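PDB 3SL7: CBS domain-containing protein CBSX2 from Arabidopsis thaliana, which is a chloroplast CBS-pair protein that probably acts as a redox regulator, modulating plant development through the thioredoxin system. Local coordinates for residues 4-10 and 111-117; 19-25 and 98-104; 43-49 and 138-142; 128-132 and 144-148. The contacts are given in a common frame with arbitrary orientation. Residue numbers count along the deposited sequence, not the author numbering.

Contact 1 (4-10 and 111-117). With ACT (acetate ion), chain F.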
loop_
_atom_site.group_PDB
_atom_site.type_symbol
_atom_site.label_atom_id
_atom_site.label_comp_id
_atom_site.label_asym_id
_atom_site.label_seq_id
_atom_site.Cartn_x
_atom_site.Cartn_y
_atom_site.Cartn_z
ATOM N N TYR A 4 0.221 10.043 23.582
ATOM C CA TYR A 4 -0.805 9.320 22.838
ATOM C C TYR A 4 -0.604 7.800 22.875
ATOM O O TYR A 4 0.474 7.307 23.201
ATOM C CB TYR A 4 -0.880 9.815 21.395
ATOM C CG TYR A 4 -1.415 11.223 21.268
ATOM C CD1 TYR A 4 -0.558 12.316 21.281
ATOM C CD2 TYR A 4 -2.776 11.459 21.131
ATOM C CE1 TYR A 4 -1.040 13.604 21.163
ATOM C CE2 TYR A 4 -3.270 12.745 21.010
ATOM C CZ TYR A 4 -2.396 13.810 21.028
ATOM O OH TYR A 4 -2.882 15.090 20.908
ATOM N N THR A 5 -1.660 7.063 22.560
ATOM C CA THR A 5 -1.595 5.616 22.582
ATOM C C THR A 5 -2.013 5.051 21.215
ATOM O O THR A 5 -2.618 5.747 20.397
ATOM C CB THR A 5 -2.527 5.047 23.652
ATOM O OG1 THR A 5 -3.875 5.379 23.313
ATOM C CG2 THR A 5 -2.198 5.628 25.062
ATOM N N VAL A 6 -1.699 3.787 20.978
ATOM C CA VAL A 6 -2.106 3.129 19.743
ATOM C C VAL A 6 -3.601 3.326 19.491
ATOM O O VAL A 6 -4.015 3.635 18.378
ATOM C CB VAL A 6 -1.762 1.634 19.785
ATOM C CG1 VAL A 6 -2.426 0.878 18.622
ATOM C CG2 VAL A 6 -0.258 1.456 19.773
ATOM N N GLY A 7 -4.413 3.162 20.531
ATOM C CA GLY A 7 -5.855 3.214 20.362
ATOM C C GLY A 7 -6.351 4.519 19.778
ATOM O O GLY A 7 -7.427 4.582 19.183
ATOM N N ASP A 8 -5.564 5.570 19.962
ATOM C CA ASP A 8 -5.937 6.895 19.469
ATOM C C ASP A 8 -5.826 7.018 17.948
ATOM O O ASP A 8 -6.475 7.876 17.348
ATOM C CB ASP A 8 -5.069 7.970 20.128
ATOM C CG ASP A 8 -5.257 8.032 21.641
ATOM O OD1 ASP A 8 -6.416 8.010 22.115
ATOM O OD2 ASP A 8 -4.242 8.085 22.362
ATOM N N PHE A 9 -5.001 6.181 17.327
ATOM C CA PHE A 9 -4.702 6.350 15.897
ATOM C C PHE A 9 -4.701 5.085 15.053
ATOM O O PHE A 9 -4.448 5.142 13.854
ATOM C CB PHE A 9 -3.370 7.064 15.729
ATOM C CG PHE A 9 -3.359 8.446 16.308
ATOM C CD1 PHE A 9 -3.866 9.515 15.591
ATOM C CD2 PHE A 9 -2.850 8.673 17.571
ATOM C CE1 PHE A 9 -3.859 10.781 16.117
ATOM C CE2 PHE A 9 -2.840 9.945 18.105
ATOM C CZ PHE A 9 -3.349 10.999 17.378
HETATM N N MSE A 10 -4.986 3.946 15.669
HETATM C CA MSE A 10 -5.001 2.686 14.934
HETATM C C MSE A 10 -6.139 2.615 13.931
HETATM O O MSE A 10 -7.146 3.326 14.037
HETATM C CB MSE A 10 -5.162 1.519 15.900
HETATM C CG MSE A 10 -6.558 1.452 16.478
HETATM SE SE MSE A 10 -6.685 0.022 17.773
HETATM C CE MSE A 10 -8.639 -0.060 17.962
ATOM N N VAL A 111 0.439 -5.094 19.575
ATOM C CA VAL A 111 0.355 -4.087 20.617
ATOM C C VAL A 111 -1.065 -4.082 21.149
ATOM O O VAL A 111 -1.927 -4.801 20.638
ATOM C CB VAL A 111 0.711 -2.690 20.088
ATOM C CG1 VAL A 111 2.177 -2.636 19.684
ATOM C CG2 VAL A 111 -0.179 -2.329 18.912
ATOM N N ARG A 112 -1.291 -3.296 22.198
ATOM C CA ARG A 112 -2.619 -3.114 22.761
ATOM C C ARG A 112 -3.068 -1.689 22.421
ATOM O O ARG A 112 -2.246 -0.870 22.025
ATOM C CB ARG A 112 -2.517 -3.307 24.270
ATOM C CG ARG A 112 -1.825 -4.623 24.599
ATOM C CD ARG A 112 -2.751 -5.748 24.244
ATOM N NE ARG A 112 -3.843 -5.677 25.186
ATOM C CZ ARG A 112 -3.907 -6.426 26.274
ATOM N NH1 ARG A 112 -2.976 -7.353 26.494
ATOM N NH2 ARG A 112 -4.917 -6.270 27.100
ATOM N N ASP A 113 -4.352 -1.366 22.574
ATOM C CA ASP A 113 -4.752 0.013 22.295
ATOM C C ASP A 113 -4.124 1.003 23.284
ATOM O O ASP A 113 -3.983 2.189 22.984
ATOM C CB ASP A 113 -6.280 0.183 22.236
ATOM C CG ASP A 113 -6.983 -0.259 23.500
ATOM O OD1 ASP A 113 -6.355 -0.336 24.585
ATOM O OD2 ASP A 113 -8.195 -0.523 23.396
ATOM N N SER A 114 -3.729 0.498 24.453
ATOM C CA SER A 114 -3.131 1.319 25.500
ATOM C C SER A 114 -1.637 1.511 25.292
ATOM O O SER A 114 -1.008 2.289 25.994
ATOM C CB SER A 114 -3.357 0.670 26.865
ATOM O OG SER A 114 -2.901 -0.676 26.838
ATOM N N THR A 115 -1.070 0.798 24.328
ATOM C CA THR A 115 0.358 0.903 24.066
ATOM C C THR A 115 0.723 2.327 23.693
ATOM O O THR A 115 0.035 2.963 22.906
ATOM C CB THR A 115 0.789 -0.061 22.945
ATOM O OG1 THR A 115 0.542 -1.402 23.367
ATOM C CG2 THR A 115 2.266 0.086 22.639
ATOM N N ASN A 116 1.801 2.822 24.292
ATOM C CA ASN A 116 2.315 4.151 24.001
ATOM C C ASN A 116 2.633 4.278 22.515
ATOM O O ASN A 116 3.262 3.403 21.929
ATOM C CB ASN A 116 3.555 4.427 24.856
ATOM C CG ASN A 116 4.298 5.676 24.421
ATOM O OD1 ASN A 116 5.255 5.610 23.646
ATOM N ND2 ASN A 116 3.863 6.823 24.926
ATOM N N LEU A 117 2.173 5.362 21.902
ATOM C CA LEU A 117 2.300 5.526 20.454
ATOM C C LEU A 117 3.750 5.518 19.994
ATOM O O LEU A 117 4.074 4.893 18.983
ATOM C CB LEU A 117 1.609 6.802 19.978
ATOM C CG LEU A 117 1.586 7.003 18.458
ATOM C CD1 LEU A 117 0.769 5.908 17.802
ATOM C CD2 LEU A 117 1.030 8.362 18.108
HETATM C C ACT F . 3.047 11.733 22.402
HETATM O O ACT F . 3.773 12.322 21.566
HETATM O OXT ACT F . 1.816 11.910 22.257
HETATM C CH3 ACT F . 3.614 10.871 23.499
HETATM O O HOH W 1 0.773 6.828 26.527
#
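Val6, Leu117 and Asp113 have the most surface buried here. Val6 sits over the type I turn from Arg112 to Thr115. Val6 N donates to Thr115 O at 2.7 Å, and Val6 CG2 lies 3.7 Å from Thr115 CB and 3.9 Å from Val111 CG2. Leu117 N donates to Tyr4 O at 2.9 Å, and Leu117 CD2 meets Phe9 CD2 at 3.9 Å and Tyr4 CB at 4.1 Å. Asp113 O accepts from Gly7 N at 2.7 Å, and Asp113 CB packs on Gly7 CA and Met10 SE. The two backbones come close here, with Gly7 CA 3.9 Å from Asp113 CA, and a CB on Gly7 would clash with Asp113 CB. Asn116 OD1 caps the next helix at Asp119 N. Helix 147-159 lies against Phe9 and Leu117. The N-terminal segment is thus fastened to the second CBS motif. The three strong bonds are all backbone to backbone, so the polar fit depends on main-chain shape, while Val6, Phe9 and Leu117 add apolar packing.

Contact 2 (19-25 and 98-104)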
loop_
_atom_site.group_PDB
_atom_site.type_symbol
_atom_site.label_atom_id
_atom_site.label_comp_id
_atom_site.label_asym_id
_atom_site.label_seq_id
_atom_site.Cartn_x
_atom_site.Cartn_y
_atom_site.Cartn_z
ATOM N N VAL A 19 -7.862 -12.709 6.815
ATOM C CA VAL A 19 -8.068 -14.053 6.278
ATOM C C VAL A 19 -7.878 -15.044 7.414
ATOM O O VAL A 19 -7.509 -14.658 8.525
ATOM C CB VAL A 19 -7.079 -14.370 5.143
ATOM C CG1 VAL A 19 -7.358 -13.476 3.934
ATOM C CG2 VAL A 19 -5.643 -14.174 5.630
ATOM N N LYS A 20 -8.130 -16.318 7.141
ATOM C CA LYS A 20 -7.912 -17.365 8.122
ATOM C C LYS A 20 -6.840 -18.317 7.615
ATOM O O LYS A 20 -6.485 -18.269 6.450
ATOM C CB LYS A 20 -9.213 -18.110 8.378
ATOM C CG LYS A 20 -10.359 -17.197 8.763
ATOM C CD LYS A 20 -11.582 -18.005 9.140
ATOM C CE LYS A 20 -12.734 -17.110 9.549
ATOM N NZ LYS A 20 -13.947 -17.917 9.864
ATOM N N PRO A 21 -6.303 -19.171 8.498
ATOM C CA PRO A 21 -5.268 -20.102 8.047
ATOM C C PRO A 21 -5.809 -21.010 6.939
ATOM O O PRO A 21 -5.047 -21.500 6.114
ATOM C CB PRO A 21 -4.963 -20.910 9.298
ATOM C CG PRO A 21 -5.277 -19.925 10.446
ATOM C CD PRO A 21 -6.510 -19.223 9.954
ATOM N N SER A 22 -7.123 -21.199 6.910
ATOM C CA SER A 22 -7.753 -22.071 5.918
ATOM C C SER A 22 -8.083 -21.352 4.611
ATOM O O SER A 22 -8.494 -21.972 3.633
ATOM C CB SER A 22 -9.022 -22.692 6.502
ATOM O OG SER A 22 -10.001 -21.702 6.768
ATOM N N THR A 23 -7.913 -20.042 4.591
ATOM C CA THR A 23 -8.189 -19.272 3.383
ATOM C C THR A 23 -7.245 -19.739 2.288
ATOM O O THR A 23 -6.051 -19.902 2.527
ATOM C CB THR A 23 -7.978 -17.777 3.628
ATOM O OG1 THR A 23 -8.867 -17.352 4.661
ATOM C CG2 THR A 23 -8.265 -16.988 2.374
ATOM N N SER A 24 -7.768 -19.964 1.089
ATOM C CA SER A 24 -6.907 -20.401 -0.002
ATOM C C SER A 24 -5.983 -19.259 -0.373
ATOM O O SER A 24 -6.323 -18.093 -0.180
ATOM C CB SER A 24 -7.721 -20.849 -1.211
ATOM O OG SER A 24 -8.328 -19.743 -1.842
ATOM N N VAL A 25 -4.806 -19.593 -0.886
ATOM C CA VAL A 25 -3.838 -18.580 -1.283
ATOM C C VAL A 25 -4.447 -17.645 -2.313
ATOM O O VAL A 25 -4.245 -16.429 -2.259
ATOM C CB VAL A 25 -2.539 -19.224 -1.802
ATOM C CG1 VAL A 25 -1.733 -18.244 -2.639
ATOM C CG2 VAL A 25 -1.717 -19.720 -0.629
ATOM N N LYS A 98 -3.187 -24.507 -2.193
ATOM C CA LYS A 98 -2.396 -24.029 -1.057
ATOM C C LYS A 98 -3.234 -23.119 -0.174
ATOM O O LYS A 98 -4.178 -22.484 -0.652
ATOM C CB LYS A 98 -1.124 -23.313 -1.519
ATOM C CG LYS A 98 -0.087 -24.234 -2.180
ATOM C CD LYS A 98 1.162 -23.449 -2.542
ATOM C CE LYS A 98 2.150 -24.308 -3.322
ATOM N NZ LYS A 98 3.165 -23.457 -4.016
ATOM N N VAL A 99 -2.898 -23.071 1.112
ATOM C CA VAL A 99 -3.643 -22.234 2.049
ATOM C C VAL A 99 -2.752 -21.253 2.808
ATOM O O VAL A 99 -1.543 -21.449 2.931
ATOM C CB VAL A 99 -4.429 -23.022 3.135
ATOM C CG1 VAL A 99 -5.776 -23.536 2.660
ATOM C CG2 VAL A 99 -3.558 -23.990 3.928
ATOM N N VAL A 100 -3.373 -20.210 3.342
ATOM C CA VAL A 100 -2.651 -19.184 4.085
ATOM C C VAL A 100 -1.853 -19.780 5.239
ATOM O O VAL A 100 -0.703 -19.426 5.436
ATOM C CB VAL A 100 -3.614 -18.105 4.620
ATOM C CG1 VAL A 100 -2.927 -17.262 5.708
ATOM C CG2 VAL A 100 -4.099 -17.237 3.469
ATOM N N GLY A 101 -2.474 -20.675 6.002
ATOM C CA GLY A 101 -1.821 -21.284 7.145
ATOM C C GLY A 101 -0.393 -21.725 6.859
ATOM O O GLY A 101 0.493 -21.518 7.678
ATOM N N ASP A 102 -0.154 -22.338 5.700
ATOM C CA ASP A 102 1.182 -22.840 5.399
ATOM C C ASP A 102 2.205 -21.713 5.264
ATOM O O ASP A 102 3.385 -21.902 5.556
ATOM C CB ASP A 102 1.155 -23.702 4.121
ATOM C CG ASP A 102 0.523 -25.075 4.358
ATOM O OD1 ASP A 102 -0.674 -25.125 4.681
ATOM O OD2 ASP A 102 1.205 -26.095 4.149
ATOM N N LEU A 103 1.753 -20.539 4.836
ATOM C CA LEU A 103 2.666 -19.489 4.383
ATOM C C LEU A 103 2.752 -18.315 5.338
ATOM O O LEU A 103 3.585 -17.427 5.174
ATOM C CB LEU A 103 2.216 -18.966 3.029
ATOM C CG LEU A 103 2.040 -20.035 1.942
ATOM C CD1 LEU A 103 1.655 -19.385 0.631
ATOM C CD2 LEU A 103 3.315 -20.841 1.788
HETATM N N MSE A 104 1.866 -18.304 6.320
HETATM C CA MSE A 104 1.777 -17.183 7.232
HETATM C C MSE A 104 2.895 -17.179 8.276
HETATM O O MSE A 104 3.635 -18.152 8.463
HETATM C CB MSE A 104 0.426 -17.197 7.931
HETATM C CG MSE A 104 0.357 -18.214 9.051
HETATM SE SE MSE A 104 -1.344 -18.193 9.974
HETATM C CE MSE A 104 -1.013 -19.542 11.328
#
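This is a main-chain docking of a turn onto a short helical segment, on the half of the CBS pair built around strands 39-43 and 49-54. The loop 19-25 leads into helix 25-35. Residues 98-104 come from much later in the chain and precede strand 105-106 of the same sheet. Three backbone bonds join the two. Gly101 N donates to Pro21 O at 2.7 Å, Val100 N to Thr23 O at 2.8 Å, and Val25 N to Lys98 O at 3.0 Å. The loop bends in a type I turn from Lys20 to Thr23, and Lys20 N donates to Thr23 OG1 at 2.8 Å. Beside these bonds, Val100 CG2 packs on Val19 CG2 at 4.1 Å and on Thr23 CB at 3.9 Å. Val25 CG2 touches Leu103 CD1 at 3.6 Å, and Pro21 CG meets Met104 SE at 4.3 Å. Val42 and Val53 of the sheet lie against Val100 and selenomethionine Met104. Ser24 caps the following helix through Asp27 N, and Lys20 forms a salt bridge with Asp45. No charged pair spans the two segments. The join therefore rests on backbone bonds backed by apolar packing of valines, Leu103, Pro21 and Met104.

Contact 3 (43-49 and 138-142)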
loop_
_atom_site.group_PDB
_atom_site.type_symbol
_atom_site.label_atom_id
_atom_site.label_comp_id
_atom_site.label_asym_id
_atom_site.label_seq_id
_atom_site.Cartn_x
_atom_site.Cartn_y
_atom_site.Cartn_z
ATOM N N ILE A 43 -6.713 -14.392 11.282
ATOM C CA ILE A 43 -7.453 -14.705 12.494
ATOM C C ILE A 43 -8.020 -16.114 12.412
ATOM O O ILE A 43 -8.028 -16.717 11.336
ATOM C CB ILE A 43 -8.637 -13.740 12.683
ATOM C CG1 ILE A 43 -9.533 -13.764 11.436
ATOM C CG2 ILE A 43 -8.133 -12.339 12.945
ATOM C CD1 ILE A 43 -10.903 -13.164 11.656
ATOM N N ASP A 44 -8.485 -16.644 13.542
ATOM C CA ASP A 44 -9.262 -17.869 13.506
ATOM C C ASP A 44 -10.733 -17.513 13.529
ATOM O O ASP A 44 -11.097 -16.334 13.480
ATOM C CB ASP A 44 -8.895 -18.831 14.638
ATOM C CG ASP A 44 -9.259 -18.301 16.017
ATOM O OD1 ASP A 44 -10.007 -17.299 16.116
ATOM O OD2 ASP A 44 -8.808 -18.909 17.015
ATOM N N ASP A 45 -11.578 -18.531 13.616
ATOM C CA ASP A 45 -13.022 -18.346 13.542
ATOM C C ASP A 45 -13.575 -17.383 14.606
ATOM O O ASP A 45 -14.645 -16.799 14.425
ATOM C CB ASP A 45 -13.732 -19.708 13.595
ATOM C CG ASP A 45 -13.460 -20.564 12.357
ATOM O OD1 ASP A 45 -13.094 -20.000 11.301
ATOM O OD2 ASP A 45 -13.621 -21.802 12.437
ATOM N N ASN A 46 -12.843 -17.207 15.704
ATOM C CA ASN A 46 -13.297 -16.351 16.802
ATOM C C ASN A 46 -12.586 -14.999 16.854
ATOM O O ASN A 46 -12.637 -14.299 17.861
ATOM C CB ASN A 46 -13.151 -17.061 18.155
ATOM C CG ASN A 46 -13.845 -18.405 18.186
ATOM O OD1 ASN A 46 -13.228 -19.420 18.505
ATOM N ND2 ASN A 46 -15.133 -18.421 17.850
ATOM N N TRP A 47 -11.917 -14.643 15.764
ATOM C CA TRP A 47 -11.223 -13.365 15.662
ATOM C C TRP A 47 -9.972 -13.274 16.521
ATOM O O TRP A 47 -9.404 -12.200 16.680
ATOM C CB TRP A 47 -12.177 -12.194 15.936
ATOM C CG TRP A 47 -12.808 -11.766 14.677
ATOM C CD1 TRP A 47 -13.846 -12.373 14.036
ATOM C CD2 TRP A 47 -12.402 -10.678 13.851
ATOM N NE1 TRP A 47 -14.125 -11.712 12.866
ATOM C CE2 TRP A 47 -13.251 -10.668 12.727
ATOM C CE3 TRP A 47 -11.412 -9.701 13.957
ATOM C CZ2 TRP A 47 -13.142 -9.718 11.718
ATOM C CZ3 TRP A 47 -11.297 -8.763 12.947
ATOM C CH2 TRP A 47 -12.160 -8.778 11.843
ATOM N N THR A 48 -9.531 -14.410 17.049
ATOM C CA THR A 48 -8.221 -14.467 17.679
ATOM C C THR A 48 -7.159 -14.270 16.610
ATOM O O THR A 48 -7.187 -14.932 15.562
ATOM C CB THR A 48 -7.994 -15.801 18.387
ATOM O OG1 THR A 48 -9.046 -16.005 19.336
ATOM C CG2 THR A 48 -6.651 -15.793 19.111
ATOM N N LEU A 49 -6.234 -13.347 16.859
ATOM C CA LEU A 49 -5.147 -13.085 15.924
ATOM C C LEU A 49 -4.194 -14.270 15.993
ATOM O O LEU A 49 -3.687 -14.597 17.063
ATOM C CB LEU A 49 -4.439 -11.790 16.320
ATOM C CG LEU A 49 -3.389 -11.116 15.431
ATOM C CD1 LEU A 49 -2.033 -11.689 15.685
ATOM C CD2 LEU A 49 -3.765 -11.213 13.965
ATOM N N ASP A 138 -8.184 -10.484 25.373
ATOM C CA ASP A 138 -8.459 -11.840 24.919
ATOM C C ASP A 138 -7.700 -12.226 23.656
ATOM O O ASP A 138 -7.960 -13.278 23.087
ATOM C CB ASP A 138 -9.941 -11.990 24.627
ATOM C CG ASP A 138 -10.747 -12.182 25.868
ATOM O OD1 ASP A 138 -10.227 -12.842 26.793
ATOM O OD2 ASP A 138 -11.882 -11.661 25.921
ATOM N N GLY A 139 -6.790 -11.378 23.197
ATOM C CA GLY A 139 -5.998 -11.709 22.022
ATOM C C GLY A 139 -6.789 -11.601 20.732
ATOM O O GLY A 139 -6.316 -12.004 19.674
ATOM N N LYS A 140 -7.994 -11.047 20.812
ATOM C CA LYS A 140 -8.800 -10.773 19.623
ATOM C C LYS A 140 -8.264 -9.568 18.860
ATOM O O LYS A 140 -7.887 -8.563 19.454
ATOM C CB LYS A 140 -10.261 -10.503 19.995
ATOM C CG LYS A 140 -10.918 -11.588 20.827
ATOM C CD LYS A 140 -10.703 -12.965 20.225
ATOM C CE LYS A 140 -11.527 -14.016 20.958
ATOM N NZ LYS A 140 -12.985 -13.732 20.831
ATOM N N LEU A 141 -8.246 -9.671 17.535
ATOM C CA LEU A 141 -7.815 -8.574 16.686
ATOM C C LEU A 141 -8.816 -7.430 16.776
ATOM O O LEU A 141 -9.983 -7.612 16.447
ATOM C CB LEU A 141 -7.751 -9.056 15.242
ATOM C CG LEU A 141 -7.296 -8.014 14.239
ATOM C CD1 LEU A 141 -5.896 -7.572 14.613
ATOM C CD2 LEU A 141 -7.327 -8.603 12.821
ATOM N N ILE A 142 -8.377 -6.257 17.224
ATOM C CA ILE A 142 -9.308 -5.134 17.337
ATOM C C ILE A 142 -8.896 -3.972 16.448
ATOM O O ILE A 142 -9.637 -3.015 16.257
ATOM C CB ILE A 142 -9.484 -4.657 18.792
ATOM C CG1 ILE A 142 -8.144 -4.237 19.395
ATOM C CG2 ILE A 142 -10.132 -5.742 19.635
ATOM C CD1 ILE A 142 -8.281 -3.570 20.786
HETATM O O HOH W 2 -9.260 -15.647 22.257
HETATM O O HOH W 3 -4.118 -13.401 19.651
#
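The CA-to-CB bond of Trp47 points sideways, but chi1 of -89° brings its indole near Leu141. Trp47 CE3 lies 3.9 Å from Leu141 CB. The indole makes a cation-pi contact with Arg13. Leu141 (t, p) sends CD2 to 3.8 Å from Ile43 CG2 and CD1 to 4.3 Å from Leu49 CD2. Lys140 folds back with chi1 and chi2 both m, so that NZ donates to Asn46 O at 3.0 Å. The p rotamer of Asp44 lets OD1 accept from Asn46 N at 2.9 Å, forming an Asx turn, and from Thr48 N at 3.1 Å. Leu141 N donates to Trp47 O at 2.9 Å and Leu49 N to Gly139 O at 3.1 Å. Water 3 donates to Leu49 O at 2.9 Å and Gly139 O at 2.6 Å. Trp47 and Gly139, both with positive phi, hold the same place in the two hairpin turns. The loops are thus equivalent, and their meeting is consistent with the pseudo-twofold pairing of two CBS motifs in a CBS-pair (Bateman) module.

Contact 4 (128-132 and 144-148). With ACT (acetate ion), chain C.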
loop_
_atom_site.group_PDB
_atom_site.type_symbol
_atom_site.label_atom_id
_atom_site.label_comp_id
_atom_site.label_asym_id
_atom_site.label_seq_id
_atom_site.Cartn_x
_atom_site.Cartn_y
_atom_site.Cartn_z
ATOM N N LYS A 128 8.994 -7.311 9.871
ATOM C CA LYS A 128 8.999 -7.300 8.404
ATOM C C LYS A 128 7.608 -6.970 7.878
ATOM O O LYS A 128 7.454 -6.371 6.814
ATOM C CB LYS A 128 9.503 -8.627 7.816
ATOM C CG LYS A 128 9.919 -8.507 6.353
ATOM C CD LYS A 128 10.467 -9.810 5.785
ATOM C CE LYS A 128 9.350 -10.748 5.376
ATOM N NZ LYS A 128 9.851 -11.808 4.459
ATOM N N PHE A 129 6.592 -7.334 8.656
ATOM C CA PHE A 129 5.215 -7.030 8.304
ATOM C C PHE A 129 4.946 -5.521 8.249
ATOM O O PHE A 129 4.034 -5.081 7.553
ATOM C CB PHE A 129 4.274 -7.722 9.283
ATOM C CG PHE A 129 2.861 -7.804 8.807
ATOM C CD1 PHE A 129 2.566 -8.371 7.573
ATOM C CD2 PHE A 129 1.825 -7.342 9.596
ATOM C CE1 PHE A 129 1.262 -8.455 7.126
ATOM C CE2 PHE A 129 0.511 -7.420 9.162
ATOM C CZ PHE A 129 0.226 -7.977 7.921
ATOM N N ARG A 130 5.739 -4.733 8.976
ATOM C CA ARG A 130 5.606 -3.271 8.959
ATOM C C ARG A 130 4.210 -2.765 9.348
ATOM O O ARG A 130 3.811 -1.656 8.993
ATOM C CB ARG A 130 5.971 -2.724 7.585
ATOM C CG ARG A 130 7.412 -2.993 7.169
ATOM C CD ARG A 130 8.386 -2.056 7.870
ATOM N NE ARG A 130 8.728 -0.912 7.030
ATOM C CZ ARG A 130 9.746 -0.897 6.176
ATOM N NH1 ARG A 130 10.523 -1.965 6.054
ATOM N NH2 ARG A 130 9.991 0.183 5.447
ATOM N N ARG A 131 3.458 -3.601 10.042
ATOM C CA ARG A 131 2.224 -3.187 10.700
ATOM C C ARG A 131 2.199 -3.932 12.017
ATOM O O ARG A 131 2.863 -4.954 12.153
ATOM C CB ARG A 131 1.002 -3.590 9.881
ATOM C CG ARG A 131 1.092 -3.268 8.412
ATOM C CD ARG A 131 0.074 -4.095 7.648
ATOM N NE ARG A 131 0.044 -3.768 6.227
ATOM C CZ ARG A 131 0.828 -4.328 5.309
ATOM N NH1 ARG A 131 1.724 -5.241 5.656
ATOM N NH2 ARG A 131 0.718 -3.970 4.038
ATOM N N LEU A 132 1.433 -3.430 12.980
ATOM C CA LEU A 132 1.273 -4.098 14.255
ATOM C C LEU A 132 -0.197 -4.362 14.467
ATOM O O LEU A 132 -0.974 -3.429 14.600
ATOM C CB LEU A 132 1.811 -3.238 15.396
ATOM C CG LEU A 132 3.307 -2.959 15.322
ATOM C CD1 LEU A 132 3.694 -1.840 16.294
ATOM C CD2 LEU A 132 4.085 -4.229 15.623
ATOM N N ILE A 144 -5.357 -2.445 13.641
ATOM C CA ILE A 144 -3.994 -2.579 13.201
ATOM C C ILE A 144 -3.361 -1.197 13.185
ATOM O O ILE A 144 -4.026 -0.205 12.890
ATOM C CB ILE A 144 -3.916 -3.310 11.809
ATOM C CG1 ILE A 144 -2.493 -3.743 11.497
ATOM C CG2 ILE A 144 -4.459 -2.442 10.677
ATOM C CD1 ILE A 144 -2.434 -4.845 10.442
ATOM N N LEU A 145 -2.088 -1.130 13.558
ATOM C CA LEU A 145 -1.329 0.110 13.427
ATOM C C LEU A 145 -0.418 0.023 12.212
ATOM O O LEU A 145 0.435 -0.864 12.118
ATOM C CB LEU A 145 -0.486 0.382 14.675
ATOM C CG LEU A 145 0.194 1.757 14.679
ATOM C CD1 LEU A 145 -0.852 2.874 14.856
ATOM C CD2 LEU A 145 1.258 1.838 15.774
ATOM N N THR A 146 -0.592 0.962 11.293
ATOM C CA THR A 146 0.193 0.991 10.075
ATOM C C THR A 146 1.090 2.209 10.122
ATOM O O THR A 146 0.855 3.109 10.911
ATOM C CB THR A 146 -0.714 1.133 8.847
ATOM O OG1 THR A 146 -1.304 2.439 8.844
ATOM C CG2 THR A 146 -1.833 0.082 8.873
ATOM N N ARG A 147 2.100 2.254 9.258
ATOM C CA ARG A 147 2.954 3.429 9.183
ATOM C C ARG A 147 2.116 4.651 8.834
ATOM O O ARG A 147 2.340 5.741 9.363
ATOM C CB ARG A 147 4.073 3.225 8.166
ATOM C CG ARG A 147 5.183 2.308 8.655
ATOM C CD ARG A 147 6.214 2.053 7.561
ATOM N NE ARG A 147 6.770 3.293 7.021
ATOM C CZ ARG A 147 7.684 4.035 7.640
ATOM N NH1 ARG A 147 8.139 3.672 8.836
ATOM N NH2 ARG A 147 8.142 5.145 7.069
ATOM N N GLY A 148 1.139 4.457 7.953
ATOM C CA GLY A 148 0.212 5.514 7.595
ATOM C C GLY A 148 -0.563 6.066 8.785
ATOM O O GLY A 148 -0.794 7.266 8.873
HETATM C C ACT C . -2.836 -1.982 5.836
HETATM O O ACT C . -1.987 -1.348 5.177
HETATM O OXT ACT C . -2.489 -3.128 6.184
HETATM C CH3 ACT C . -4.177 -1.400 6.197
HETATM O O HOH W 4 2.411 -0.089 7.420
#
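Two backbone bonds form the polar core of this contact. Leu145 N donates to Leu132 O at 2.8 Å, and Leu132 N donates to Leu145 O at 2.9 Å. Together they make Leu132 and Leu145 an antiparallel hydrogen-bonded pair. Water 4 bridges the strand ends: it donates to Arg130 O at 2.6 Å and accepts from Arg147 N at 3.0 Å. Arg131 turns to the opposite face of the sheet from Leu132. Arg131 NE makes weak bonds to an acetate, 2.6 Å to OXT and 3.3 Å to O, and Arg131 NH2 bonds to Thr38. The acetate probably came from the crystallisation liquor. Thr146 CG2 lies 3.8 Å from the acetate C, and Thr146 OG1 caps the next helix through Asn149 N. Packing follows. Leu132 CB and Leu145 CB are 4.3 Å apart on one side. On the other, Ile144 CD1 meets Arg131 CB at 3.7 Å and Phe129 CE2 at 4.1 Å. At the edge, Arg130 NE is 3.9 Å from Arg147 CD, though Arg130 is poorly ordered. Arg147 also makes a cation-pi contact with Trp82 of the second subunit. The contact closes the open end of the hairpin of strands 131-135 and 141-146 in the second CBS motif, where the second strand runs into helix 147-159. Helix 117-124 lies against Leu132 and Leu145, strand 49-54 against Phe129, and strand 11-12 beside Ile144.

In the fold
The centre of contact 4 lies about 6 Å from the chain centre, those of the others about 13 to 16 Å. All are partly buried, most so contact 4 (4 of 8 touching residues). Contacts 1 and 2 are equivalent: each docks a short helical segment on a type I turn with three backbone bonds, in opposite halves of the CBS pair, with centres about 28 Å apart. Contact 3 joins the halves through hairpin loops and adds a lysine side-chain bond to a backbone oxygen. Contacts 1, 3 and 4 reach the same sheet, and contacts 3 and 4 share strand 141-146. Contact 2 meets contact 3 through the Lys20-Asp45 salt bridge. Contact 4 alone is regular strand pairing.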